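PDB 3F4L: putative oxidoreductase yhhX from Escherichia coli K-12, which probably acts as an NADP-dependent dehydrogenase of the Gfo/Idh/MocA family, perhaps oxidising scyllo-inositol, though its true substrate is not firmly established. Local coordinates for residues 77-82 with 105-110; 124-129 with 319-324; 199-204 with 225-230; 254-259 with 266-271; 277-280 with 286-289. All coordinates share one frame; numbering follows the deposited sequence.

Contact 1 (77-82 with 105-110); sequences SHFEYA and AKELFA
Phe79 and Ala82 of one helix meet Leu108 of the other through hydrocarbon alone, and Glu107 adds a polar group at the border. In the apolar part, the methyl CD1 of Leu108 lies 3.4 Å from CE1 of Phe79 and nearly as close to CD1 of that ring, approaching it obliquely while the two side chains run past each other in opposite directions. The second methyl, Leu108 CD2, rests 3.9 Å from CB of Ala82. A branched leucine suits this place because its two methyls serve two neighbours at once, and alanine lets them in by being short. The segments belong to helices 78-87 and 102-115 of the Rossmann fold; the stretches 78-82 and 105-110 run almost parallel (9°), their axes 10.9 Å apart at closest approach. Ala82 also touches Val92 of strand 91-94, which places this pair against the parallel sheet. The polar part is a carboxylate at a ring edge: OE2 of Glu107 stands in the plane of the Phe79 ring, 3.4 Å from CZ, where the slightly positive ring hydrogens probably make its approach favourable. Carboxylate and ring planes are 80° apart. Phe79 reaches this border because its CG is anti to the backbone N (chi1 174°), which swings the ring across to the neighbouring helix. A serine in its place would probably leave the Leu108 CD1 methyl without its aromatic cover and open a gap between the two helices.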
# COMPACT_ATOMS: atom_id res chain seq x y z
N SER A 77 -0.85 -2.59 -34.72
CA SER A 77 -0.72 -1.80 -35.94
C SER A 77 -0.50 -0.32 -35.66
O SER A 77 -0.39 0.48 -36.59
CB SER A 77 -1.95 -2.01 -36.84
OG SER A 77 -3.15 -1.58 -36.21
N HIS A 78 -0.42 0.05 -34.38
CA HIS A 78 -0.22 1.44 -34.01
C HIS A 78 1.06 2.05 -34.58
O HIS A 78 1.03 3.14 -35.14
CB HIS A 78 -0.22 1.61 -32.49
CG HIS A 78 -1.57 1.46 -31.86
ND1 HIS A 78 -1.80 1.70 -30.52
CD2 HIS A 78 -2.76 1.09 -32.39
CE1 HIS A 78 -3.08 1.48 -30.26
NE2 HIS A 78 -3.68 1.11 -31.37
N PHE A 79 2.18 1.36 -34.44
CA PHE A 79 3.43 1.90 -34.96
C PHE A 79 3.35 2.14 -36.47
O PHE A 79 3.70 3.22 -36.96
CB PHE A 79 4.60 0.97 -34.68
CG PHE A 79 5.88 1.43 -35.32
CD1 PHE A 79 6.57 2.52 -34.80
CD2 PHE A 79 6.37 0.81 -36.47
CE1 PHE A 79 7.72 2.99 -35.43
CE2 PHE A 79 7.52 1.27 -37.10
CZ PHE A 79 8.20 2.36 -36.58
N GLU A 80 2.89 1.12 -37.18
CA GLU A 80 2.78 1.17 -38.63
C GLU A 80 1.89 2.31 -39.12
O GLU A 80 2.29 3.07 -40.01
CB GLU A 80 2.26 -0.17 -39.17
CG GLU A 80 2.31 -0.29 -40.68
CD GLU A 80 3.71 -0.14 -41.25
OE1 GLU A 80 3.86 -0.19 -42.49
OE2 GLU A 80 4.66 0.04 -40.45
N TYR A 81 0.69 2.44 -38.57
CA TYR A 81 -0.21 3.51 -38.98
C TYR A 81 0.34 4.89 -38.59
O TYR A 81 0.23 5.85 -39.36
CB TYR A 81 -1.60 3.33 -38.37
CG TYR A 81 -2.45 2.30 -39.08
CD1 TYR A 81 -2.67 2.37 -40.45
CD2 TYR A 81 -3.04 1.25 -38.37
CE1 TYR A 81 -3.45 1.42 -41.11
CE2 TYR A 81 -3.83 0.30 -39.02
CZ TYR A 81 -4.03 0.39 -40.38
OH TYR A 81 -4.82 -0.53 -41.03
N ALA A 82 0.90 5.00 -37.39
CA ALA A 82 1.45 6.28 -36.93
C ALA A 82 2.57 6.74 -37.85
O ALA A 82 2.62 7.91 -38.24
CB ALA A 82 1.97 6.14 -35.50
N ALA A 105 8.97 3.77 -30.09
CA ALA A 105 8.46 5.04 -29.60
C ALA A 105 9.50 6.12 -29.92
O ALA A 105 9.17 7.18 -30.44
CB ALA A 105 8.22 4.97 -28.11
N LYS A 106 10.75 5.82 -29.60
CA LYS A 106 11.82 6.77 -29.86
C LYS A 106 11.92 7.09 -31.34
O LYS A 106 12.23 8.21 -31.72
CB LYS A 106 13.15 6.22 -29.34
CG LYS A 106 13.19 6.08 -27.82
CD LYS A 106 14.57 5.68 -27.30
CE LYS A 106 14.58 5.71 -25.79
NZ LYS A 106 15.82 5.15 -25.19
N GLU A 107 11.65 6.09 -32.18
CA GLU A 107 11.70 6.25 -33.63
C GLU A 107 10.57 7.16 -34.12
O GLU A 107 10.75 7.97 -35.03
CB GLU A 107 11.60 4.89 -34.30
CG GLU A 107 11.89 4.91 -35.79
CD GLU A 107 11.82 3.53 -36.40
OE1 GLU A 107 12.29 2.57 -35.75
OE2 GLU A 107 11.32 3.40 -37.54
N LEU A 108 9.40 7.02 -33.51
CA LEU A 108 8.24 7.82 -33.87
C LEU A 108 8.49 9.30 -33.55
O LEU A 108 8.17 10.18 -34.35
CB LEU A 108 7.02 7.30 -33.10
CG LEU A 108 5.77 6.83 -33.85
CD1 LEU A 108 6.11 5.98 -35.06
CD2 LEU A 108 4.90 6.04 -32.88
N PHE A 109 9.08 9.58 -32.39
CA PHE A 109 9.37 10.95 -32.00
C PHE A 109 10.43 11.60 -32.90
O PHE A 109 10.31 12.76 -33.28
CB PHE A 109 9.83 11.00 -30.53
CG PHE A 109 8.75 10.68 -29.54
CD1 PHE A 109 7.58 11.43 -29.50
CD2 PHE A 109 8.92 9.65 -28.63
CE1 PHE A 109 6.59 11.17 -28.56
CE2 PHE A 109 7.94 9.37 -27.68
CZ PHE A 109 6.77 10.14 -27.64
N ALA A 110 11.46 10.83 -33.26
CA ALA A 110 12.51 11.36 -34.14
C ALA A 110 11.92 11.75 -35.49
O ALA A 110 12.18 12.84 -36.00
CB ALA A 110 13.60 10.31 -34.32

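Contact 2 (124-129 with 319-324); sequences NRRFDS and ESEVLT
Arg126 stretches out from the 3-10 segment 124-126 to meet Glu321 on helix 319-331, and a single carboxylate oxygen receives both of its terminal nitrogens. NH2 of Arg126 donates to OE1 of Glu321 at 3.1 Å, and its NH1 reaches the same OE1 at 3.2 Å. The oxygen lies in the guanidinium plane, yet both donors come to it from one face of the carboxylate, whose plane stands 89° to the guanidinium. The grip is therefore end-on to one atom, unlike the coplanar fork in which each oxygen takes its own N-H. A long, extended arginine suits the gap, since the CA atoms of Arg126 and Glu321 are 12.4 Å apart. The bridge links the connection between strand 119-121 and helix 129-140 to a helix of the C-terminal alpha/beta part of this two-domain oxidoreductase. Both residues are buried, and their charges have further partners: Arg126 NE forms a salt bridge with Asp181, and Glu321 OE1 also accepts from the backbone N of Lys318. Away from this compact, buried knot of charge the segments diverge. Arg125, more exposed, turns back toward Asp128 of its own segment, in a pairing modelled too short to be fully trusted.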
# COMPACT_ATOMS: atom_id res chain seq x y z
N ASN A 124 -6.09 10.50 -21.79
CA ASN A 124 -7.28 11.20 -21.35
C ASN A 124 -7.50 11.18 -19.84
O ASN A 124 -8.17 12.06 -19.30
CB ASN A 124 -8.52 10.63 -22.06
CG ASN A 124 -8.73 9.14 -21.80
OD1 ASN A 124 -7.82 8.33 -21.97
ND2 ASN A 124 -9.94 8.77 -21.40
N ARG A 125 -6.93 10.20 -19.14
CA ARG A 125 -7.14 10.15 -17.69
C ARG A 125 -6.40 11.24 -16.93
O ARG A 125 -6.45 11.32 -15.69
CB ARG A 125 -6.80 8.75 -17.15
CG ARG A 125 -7.59 7.63 -17.86
CD ARG A 125 -7.89 6.42 -16.96
NE ARG A 125 -8.98 6.73 -16.04
CZ ARG A 125 -10.18 6.15 -16.06
NH1 ARG A 125 -10.47 5.21 -16.95
NH2 ARG A 125 -11.10 6.55 -15.20
N ARG A 126 -5.72 12.11 -17.67
CA ARG A 126 -5.04 13.23 -17.05
C ARG A 126 -6.14 14.24 -16.76
O ARG A 126 -5.92 15.23 -16.07
CB ARG A 126 -4.01 13.84 -18.01
CG ARG A 126 -2.76 12.99 -18.11
CD ARG A 126 -1.63 13.73 -18.80
NE ARG A 126 -0.43 12.91 -18.84
CZ ARG A 126 0.78 13.39 -19.10
NH1 ARG A 126 0.94 14.68 -19.32
NH2 ARG A 126 1.83 12.58 -19.10
N PHE A 127 -7.32 13.97 -17.30
CA PHE A 127 -8.45 14.84 -17.08
C PHE A 127 -9.58 14.14 -16.34
O PHE A 127 -10.74 14.51 -16.49
CB PHE A 127 -8.93 15.42 -18.42
CG PHE A 127 -7.87 16.20 -19.14
CD1 PHE A 127 -7.35 17.36 -18.58
CD2 PHE A 127 -7.33 15.73 -20.34
CE1 PHE A 127 -6.30 18.05 -19.20
CE2 PHE A 127 -6.28 16.41 -20.96
CZ PHE A 127 -5.77 17.57 -20.39
N ASP A 128 -9.24 13.13 -15.54
CA ASP A 128 -10.21 12.42 -14.71
C ASP A 128 -10.45 13.35 -13.52
O ASP A 128 -9.49 13.93 -12.99
CB ASP A 128 -9.65 11.09 -14.19
CG ASP A 128 -10.10 9.91 -15.02
OD1 ASP A 128 -11.06 10.05 -15.83
OD2 ASP A 128 -9.51 8.82 -14.85
N SER A 129 -11.70 13.50 -13.10
CA SER A 129 -12.02 14.39 -11.98
C SER A 129 -11.32 14.02 -10.68
O SER A 129 -10.87 14.89 -9.95
CB SER A 129 -13.54 14.44 -11.74
OG SER A 129 -14.03 13.16 -11.45
N GLU A 319 7.42 14.22 -24.23
CA GLU A 319 8.08 13.05 -24.81
C GLU A 319 8.71 12.18 -23.71
O GLU A 319 8.55 10.96 -23.71
CB GLU A 319 9.16 13.50 -25.81
CG GLU A 319 9.84 12.38 -26.61
CD GLU A 319 10.90 12.92 -27.59
OE1 GLU A 319 10.60 13.88 -28.33
OE2 GLU A 319 12.04 12.37 -27.63
N SER A 320 9.41 12.81 -22.78
CA SER A 320 10.07 12.09 -21.70
C SER A 320 9.10 11.29 -20.83
O SER A 320 9.44 10.23 -20.33
CB SER A 320 10.87 13.05 -20.81
OG SER A 320 10.03 13.99 -20.16
N GLU A 321 7.88 11.81 -20.65
CA GLU A 321 6.89 11.10 -19.85
C GLU A 321 6.46 9.82 -20.57
O GLU A 321 6.23 8.79 -19.95
CB GLU A 321 5.67 12.00 -19.61
CG GLU A 321 6.04 13.31 -18.92
CD GLU A 321 4.87 14.26 -18.73
OE1 GLU A 321 4.14 14.53 -19.70
OE2 GLU A 321 4.68 14.74 -17.60
N VAL A 322 6.35 9.90 -21.89
CA VAL A 322 5.95 8.74 -22.67
C VAL A 322 7.02 7.66 -22.61
O VAL A 322 6.73 6.50 -22.38
CB VAL A 322 5.67 9.13 -24.14
CG1 VAL A 322 5.24 7.91 -24.93
CG2 VAL A 322 4.60 10.19 -24.19
N LEU A 323 8.28 8.06 -22.80
CA LEU A 323 9.38 7.10 -22.77
C LEU A 323 9.57 6.48 -21.39
O LEU A 323 9.90 5.30 -21.26
CB LEU A 323 10.68 7.79 -23.22
CG LEU A 323 10.70 8.26 -24.69
CD1 LEU A 323 12.00 8.98 -24.99
CD2 LEU A 323 10.53 7.06 -25.60
N THR A 324 9.37 7.28 -20.34
CA THR A 324 9.52 6.76 -18.99
C THR A 324 8.44 5.71 -18.72
O THR A 324 8.70 4.67 -18.11
CB THR A 324 9.43 7.89 -17.94
OG1 THR A 324 10.55 8.79 -18.09
CG2 THR A 324 9.45 7.32 -16.54

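Contact 3 (199-204 with 225-230); sequences SLRNKA and TSHLVK
Two loops at the ends of strands in the large mixed sheet of the C-terminal alpha/beta part come together here, segment 199-204 after strand 192-198 and segment 225-230 leaving the end of strand 219-225, and Arg201 stacks on His227 between them. The guanidinium lies flat over the imidazole, centres 4.0 Å apart and planes inclined by 27°. Arg201 NH1 comes within 3.5 Å of His227 CD2, while CG of the ring sits over the centre of the guanidinium. The arginine chain bends at chi3 (-59°), which turns its flat end onto the ring. Each group has further polar partners: Arg201 NE forms a salt bridge with Asp208 and its NH1 donates to the carbonyl of Arg157, whereas His227 ND1 bonds to the carbonyl of Asp208. These bonds help to fix how both planes are turned. Next to the stack is a small apolar patch, in which CD1 of Leu228 is 4.0 Å from CB of Leu200 and its CD2 is 4.1 Å from CG of Arg201. Both loops carry short side-chain turns: an Asx turn in which the N of Ala204 donates to Asn202 OD1, and an ST turn in which the N of Leu228 donates to Ser226 OG at 3.1 Å. A leucine in place of Arg201 would probably leave the His227 face without its flat cationic partner and Asp208 without its charge mate. The same loops face the second subunit, where Lys203 forms a salt bridge with Asp218 of that chain and Leu228 packs on Lys241 of the second subunit.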
# COMPACT_ATOMS: atom_id res chain seq x y z
N SER A 199 -0.76 -13.04 -11.19
CA SER A 199 -1.93 -13.56 -11.90
C SER A 199 -2.65 -14.42 -10.86
O SER A 199 -2.24 -15.54 -10.58
CB SER A 199 -1.48 -14.42 -13.09
OG SER A 199 -2.60 -14.94 -13.77
N LEU A 200 -3.71 -13.87 -10.28
CA LEU A 200 -4.45 -14.55 -9.21
C LEU A 200 -5.70 -15.34 -9.57
O LEU A 200 -5.92 -16.43 -9.05
CB LEU A 200 -4.84 -13.52 -8.14
CG LEU A 200 -3.71 -12.79 -7.40
CD1 LEU A 200 -4.32 -11.70 -6.52
CD2 LEU A 200 -2.92 -13.78 -6.57
N ARG A 201 -6.56 -14.77 -10.41
CA ARG A 201 -7.81 -15.43 -10.78
C ARG A 201 -7.65 -16.71 -11.59
O ARG A 201 -8.31 -17.71 -11.30
CB ARG A 201 -8.70 -14.45 -11.53
CG ARG A 201 -9.16 -13.27 -10.70
CD ARG A 201 -9.99 -12.33 -11.54
NE ARG A 201 -9.24 -11.85 -12.69
CZ ARG A 201 -9.76 -11.11 -13.67
NH1 ARG A 201 -11.04 -10.78 -13.64
NH2 ARG A 201 -8.99 -10.71 -14.67
N ASN A 202 -6.81 -16.67 -12.61
CA ASN A 202 -6.58 -17.84 -13.45
C ASN A 202 -5.11 -17.89 -13.81
O ASN A 202 -4.64 -17.09 -14.62
CB ASN A 202 -7.41 -17.75 -14.73
CG ASN A 202 -7.37 -19.03 -15.53
OD1 ASN A 202 -6.36 -19.73 -15.53
ND2 ASN A 202 -8.46 -19.34 -16.24
N LYS A 203 -4.39 -18.85 -13.23
CA LYS A 203 -2.96 -18.98 -13.47
C LYS A 203 -2.56 -19.16 -14.93
O LYS A 203 -1.38 -19.06 -15.27
CB LYS A 203 -2.38 -20.12 -12.63
CG LYS A 203 -2.10 -19.74 -11.18
CD LYS A 203 -1.10 -18.59 -11.12
CE LYS A 203 -0.73 -18.23 -9.68
NZ LYS A 203 -1.88 -17.75 -8.87
N ALA A 204 -3.53 -19.41 -15.81
CA ALA A 204 -3.20 -19.58 -17.21
C ALA A 204 -3.12 -18.23 -17.92
O ALA A 204 -2.53 -18.13 -19.00
CB ALA A 204 -4.25 -20.47 -17.89
N THR A 225 -3.59 -2.14 -8.87
CA THR A 225 -4.91 -2.61 -9.27
C THR A 225 -5.02 -4.09 -9.00
O THR A 225 -4.04 -4.82 -8.99
CB THR A 225 -5.22 -2.39 -10.78
OG1 THR A 225 -4.81 -3.54 -11.53
CG2 THR A 225 -4.54 -1.16 -11.31
N SER A 226 -6.25 -4.53 -8.78
CA SER A 226 -6.53 -5.93 -8.51
C SER A 226 -7.96 -6.14 -8.95
O SER A 226 -8.76 -5.21 -8.91
CB SER A 226 -6.39 -6.23 -7.02
OG SER A 226 -6.85 -7.54 -6.72
N HIS A 227 -8.28 -7.36 -9.39
CA HIS A 227 -9.65 -7.67 -9.79
C HIS A 227 -10.33 -8.39 -8.63
O HIS A 227 -11.39 -9.00 -8.81
CB HIS A 227 -9.68 -8.56 -11.04
CG HIS A 227 -9.27 -7.85 -12.29
ND1 HIS A 227 -7.98 -7.41 -12.52
CD2 HIS A 227 -9.98 -7.50 -13.39
CE1 HIS A 227 -7.92 -6.82 -13.70
NE2 HIS A 227 -9.12 -6.86 -14.25
N LEU A 228 -9.72 -8.33 -7.45
CA LEU A 228 -10.29 -9.01 -6.28
C LEU A 228 -10.39 -8.09 -5.07
O LEU A 228 -9.79 -8.35 -4.03
CB LEU A 228 -9.44 -10.24 -5.94
CG LEU A 228 -9.41 -11.33 -7.02
CD1 LEU A 228 -8.38 -12.39 -6.66
CD2 LEU A 228 -10.81 -11.95 -7.16
N VAL A 229 -11.16 -7.02 -5.21
CA VAL A 229 -11.35 -6.05 -4.15
C VAL A 229 -12.85 -5.82 -3.95
O VAL A 229 -13.47 -5.05 -4.67
CB VAL A 229 -10.65 -4.71 -4.50
CG1 VAL A 229 -10.95 -3.63 -3.46
CG2 VAL A 229 -9.15 -4.94 -4.60
N LYS A 230 -13.42 -6.53 -2.98
CA LYS A 230 -14.85 -6.42 -2.71
C LYS A 230 -15.18 -5.08 -2.07
O LYS A 230 -16.21 -4.48 -2.37
CB LYS A 230 -15.29 -7.57 -1.81
CG LYS A 230 -16.80 -7.71 -1.69
CD LYS A 230 -17.45 -7.96 -3.06
CE LYS A 230 -18.94 -8.24 -2.92
NZ LYS A 230 -19.61 -8.57 -4.20

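Contact 4 (254-259 with 266-271); sequences ETSLKA and PGFAAD
Ser256 turns its hydroxyl from the helix toward the backbone of 266-271, while the ring of Phe268 reaches back to the helix beside it. OG of Ser256 accepts the N-H of Ala269 at 2.6 Å, a short bond with an angle of 146° at the hydrogen. Its chi1 of -63° sets OG anti to the carbonyl carbon, facing the loop. Serine suits the place because it is small enough to let the chains approach to 5.4 Å between the CA atoms of Ser256 and Ala269, and still offers an acceptor to the amide of Ala269. The Phe268 ring packs next to this bond. Its CD1 lies 3.6 Å from CB of Ser256, coming in obliquely, and its CE1 edge meets the methyl CD2 of Leu257 at 3.7 Å, with that methyl near the ring plane. CG of Phe268 is anti to the backbone N (chi1 -175°), which carries the ring across to the helix. The loop contains a type II beta turn from Gly267 to Ala270, closed by the bond from Ala270 N to Gly267 O at 3.1 Å. Gly267, with a positive phi, occupies a conformation in which a side chain would jam against the preceding carbonyl oxygen. The turn follows the short helix 253-258 and leads on to strand 275-280 of the C-terminal alpha/beta part. Tyr21 also touches both Leu257 and Phe268, which brings in helix 12-22 of the Rossmann part.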
# COMPACT_ATOMS: atom_id res chain seq x y z
N GLU A 254 -16.98 7.76 -17.70
CA GLU A 254 -17.18 6.44 -18.28
C GLU A 254 -18.53 5.87 -17.88
O GLU A 254 -19.21 5.23 -18.70
CB GLU A 254 -16.07 5.48 -17.83
CG GLU A 254 -16.11 4.13 -18.55
CD GLU A 254 -15.13 3.11 -17.98
OE1 GLU A 254 -13.96 3.48 -17.73
OE2 GLU A 254 -15.52 1.94 -17.79
N THR A 255 -18.92 6.09 -16.63
CA THR A 255 -20.21 5.59 -16.16
C THR A 255 -21.33 6.24 -16.98
O THR A 255 -22.25 5.56 -17.42
CB THR A 255 -20.41 5.90 -14.65
OG1 THR A 255 -19.42 5.19 -13.89
CG2 THR A 255 -21.80 5.47 -14.18
N SER A 256 -21.24 7.54 -17.21
CA SER A 256 -22.27 8.21 -18.00
C SER A 256 -22.28 7.71 -19.44
O SER A 256 -23.36 7.41 -20.00
CB SER A 256 -22.06 9.72 -18.00
OG SER A 256 -22.17 10.23 -16.69
N LEU A 257 -21.10 7.62 -20.05
CA LEU A 257 -20.98 7.17 -21.43
C LEU A 257 -21.64 5.80 -21.61
O LEU A 257 -22.38 5.59 -22.56
CB LEU A 257 -19.51 7.12 -21.86
CG LEU A 257 -18.81 8.47 -22.00
CD1 LEU A 257 -17.33 8.28 -22.35
CD2 LEU A 257 -19.51 9.30 -23.07
N LYS A 258 -21.37 4.88 -20.68
CA LYS A 258 -21.95 3.54 -20.75
C LYS A 258 -23.47 3.57 -20.57
O LYS A 258 -24.17 2.71 -21.10
CB LYS A 258 -21.35 2.63 -19.68
CG LYS A 258 -20.04 1.99 -20.08
CD LYS A 258 -19.58 0.98 -19.04
CE LYS A 258 -18.53 0.06 -19.63
NZ LYS A 258 -19.08 -0.73 -20.78
N ALA A 259 -23.96 4.56 -19.83
CA ALA A 259 -25.38 4.71 -19.58
C ALA A 259 -26.06 5.48 -20.70
O ALA A 259 -27.24 5.83 -20.61
CB ALA A 259 -25.60 5.43 -18.25
N PRO A 266 -27.45 17.15 -19.75
CA PRO A 266 -27.68 17.28 -18.31
C PRO A 266 -27.38 15.99 -17.54
O PRO A 266 -27.81 14.90 -17.95
CB PRO A 266 -29.15 17.69 -18.23
CG PRO A 266 -29.75 17.06 -19.46
CD PRO A 266 -28.70 17.35 -20.50
N GLY A 267 -26.64 16.11 -16.45
CA GLY A 267 -26.30 14.95 -15.64
C GLY A 267 -25.05 14.19 -16.06
O GLY A 267 -24.67 13.23 -15.39
N PHE A 268 -24.41 14.61 -17.15
CA PHE A 268 -23.20 13.91 -17.61
C PHE A 268 -22.13 13.90 -16.52
O PHE A 268 -21.81 14.94 -15.95
CB PHE A 268 -22.61 14.58 -18.86
CG PHE A 268 -21.44 13.82 -19.45
CD1 PHE A 268 -21.63 12.59 -20.07
CD2 PHE A 268 -20.14 14.33 -19.36
CE1 PHE A 268 -20.54 11.86 -20.58
CE2 PHE A 268 -19.05 13.62 -19.87
CZ PHE A 268 -19.25 12.38 -20.48
N ALA A 269 -21.59 12.73 -16.24
CA ALA A 269 -20.55 12.58 -15.24
C ALA A 269 -20.94 13.16 -13.88
O ALA A 269 -20.09 13.67 -13.16
CB ALA A 269 -19.25 13.22 -15.75
N ALA A 270 -22.23 13.08 -13.54
CA ALA A 270 -22.70 13.58 -12.25
C ALA A 270 -21.92 12.85 -11.17
O ALA A 270 -21.83 11.63 -11.19
CB ALA A 270 -24.21 13.32 -12.09
N ASP A 271 -21.35 13.59 -10.23
CA ASP A 271 -20.54 13.00 -9.17
C ASP A 271 -20.93 13.59 -7.82
O ASP A 271 -20.98 14.81 -7.66
CB ASP A 271 -19.06 13.27 -9.46
CG ASP A 271 -18.13 12.37 -8.69
OD1 ASP A 271 -18.41 12.09 -7.50
OD2 ASP A 271 -17.09 11.96 -9.27

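Contact 5 (277-280 with 286-289); sequences LEYV and TVRE
A beta hairpin at the edge of the large mixed sheet brings strand 275-280 against strand 286-291, and Leu277 pairs with Glu289 and Tyr279 with Val287 as its hydrogen-bonded pairs. The amide of Leu277 donates to Glu289 O at 2.8 Å and that of Val287 to Tyr279 O at 2.7 Å, the latter almost straight at 177°; the return bonds, Glu289 N to Leu277 O and Tyr279 N to Val287 O, complete each pair. Glu278 with Arg288 and Val280 with Thr286 are the non-hydrogen-bonded pairs. On the face that carries Tyr279 and Val287, CB of the valine sits over the ring, 4.1 Å from its centroid, in a CH-pi contact. Tyrosine chi1 of 62° puts CG between the backbone N and the carbonyl carbon, laying the ring along its neighbour. A beta-branched valine is well suited to offer a broad, rigid surface to an aromatic face. Glu289 on the same face forms a salt bridge through OE2 with Lys142. The other face carries Glu278, Arg288, Val280 and Thr286. There OE1 of Glu278 lies 3.4 Å from NH1 of Arg288, above the guanidinium plane, so the attraction is one of charge and no N-H points at the oxygen. Glu278 has a stronger partner in Lys230 of the second subunit, which forms a salt bridge with OE2, and Thr286 packs on the same lysine. Two antiparallel strands joined by a short connection form a beta hairpin, here with strand 286-291 outermost within the chain in the mixed sheet of the C-terminal alpha/beta domain and partly in the subunit interface.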
# COMPACT_ATOMS: atom_id res chain seq x y z
N LEU A 277 -9.75 16.76 2.91
CA LEU A 277 -8.45 17.28 3.26
C LEU A 277 -8.41 17.59 4.76
O LEU A 277 -9.40 18.03 5.35
CB LEU A 277 -8.21 18.56 2.45
CG LEU A 277 -6.85 19.22 2.24
CD1 LEU A 277 -5.89 18.28 1.54
CD2 LEU A 277 -7.06 20.47 1.39
N GLU A 278 -7.27 17.32 5.38
CA GLU A 278 -7.08 17.61 6.79
C GLU A 278 -5.62 17.98 6.91
O GLU A 278 -4.74 17.15 6.67
CB GLU A 278 -7.38 16.40 7.68
CG GLU A 278 -7.41 16.77 9.16
CD GLU A 278 -7.87 15.64 10.07
OE1 GLU A 278 -8.93 15.03 9.79
OE2 GLU A 278 -7.19 15.38 11.08
N TYR A 279 -5.36 19.24 7.26
CA TYR A 279 -3.99 19.71 7.38
C TYR A 279 -3.82 20.69 8.53
O TYR A 279 -4.80 21.20 9.10
CB TYR A 279 -3.56 20.38 6.07
CG TYR A 279 -4.38 21.60 5.71
CD1 TYR A 279 -5.63 21.48 5.11
CD2 TYR A 279 -3.91 22.89 5.99
CE1 TYR A 279 -6.39 22.59 4.79
CE2 TYR A 279 -4.67 24.02 5.67
CZ TYR A 279 -5.91 23.86 5.07
OH TYR A 279 -6.65 24.96 4.73
N VAL A 280 -2.56 20.95 8.86
CA VAL A 280 -2.22 21.88 9.94
C VAL A 280 -1.84 23.21 9.28
O VAL A 280 -0.88 23.25 8.50
CB VAL A 280 -1.02 21.34 10.75
CG1 VAL A 280 -0.71 22.26 11.92
CG2 VAL A 280 -1.32 19.92 11.24
N THR A 286 -5.59 22.55 13.24
CA THR A 286 -5.96 21.53 12.26
C THR A 286 -7.20 22.00 11.51
O THR A 286 -8.21 22.35 12.13
CB THR A 286 -6.22 20.15 12.93
OG1 THR A 286 -4.97 19.56 13.30
CG2 THR A 286 -6.94 19.21 11.96
N VAL A 287 -7.11 22.02 10.19
CA VAL A 287 -8.22 22.45 9.34
C VAL A 287 -8.76 21.29 8.50
O VAL A 287 -8.01 20.48 7.94
CB VAL A 287 -7.78 23.60 8.40
CG1 VAL A 287 -8.86 23.91 7.40
CG2 VAL A 287 -7.47 24.83 9.22
N ARG A 288 -10.08 21.22 8.40
CA ARG A 288 -10.75 20.19 7.64
C ARG A 288 -11.42 20.87 6.44
O ARG A 288 -12.08 21.90 6.59
CB ARG A 288 -11.78 19.51 8.53
CG ARG A 288 -12.08 18.08 8.18
CD ARG A 288 -11.77 17.16 9.35
NE ARG A 288 -12.23 15.80 9.11
CZ ARG A 288 -11.85 15.05 8.08
NH1 ARG A 288 -10.99 15.53 7.19
NH2 ARG A 288 -12.33 13.82 7.93
N GLU A 289 -11.25 20.29 5.26
CA GLU A 289 -11.82 20.82 4.03
C GLU A 289 -12.43 19.71 3.18
O GLU A 289 -11.84 18.63 3.06
CB GLU A 289 -10.74 21.49 3.17
CG GLU A 289 -10.81 22.99 3.05
CD GLU A 289 -10.04 23.48 1.83
OE1 GLU A 289 -10.65 23.62 0.75
OE2 GLU A 289 -8.82 23.73 1.95

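Overall arrangement
From the N terminus, contact 1 closes first, within the Rossmann part, joining helices 78-87 and 102-115. Contact 2 then opens at 124-129 and closes only at 319-324, so its long loop encloses contacts 3, 4 and 5, which follow one another without crossing. Contact 3 ties two loops of the large mixed sheet, contact 4 a helix to its following turn, and contact 5 the hairpin that ends that sheet. Helix 319-331 of contact 2 packs on helix 102-115 of contact 1, Leu323 meeting Lys106, and so links the two parts of the chain. Contacts 3 and 5, with centres about 36 Å apart, both reach the second subunit.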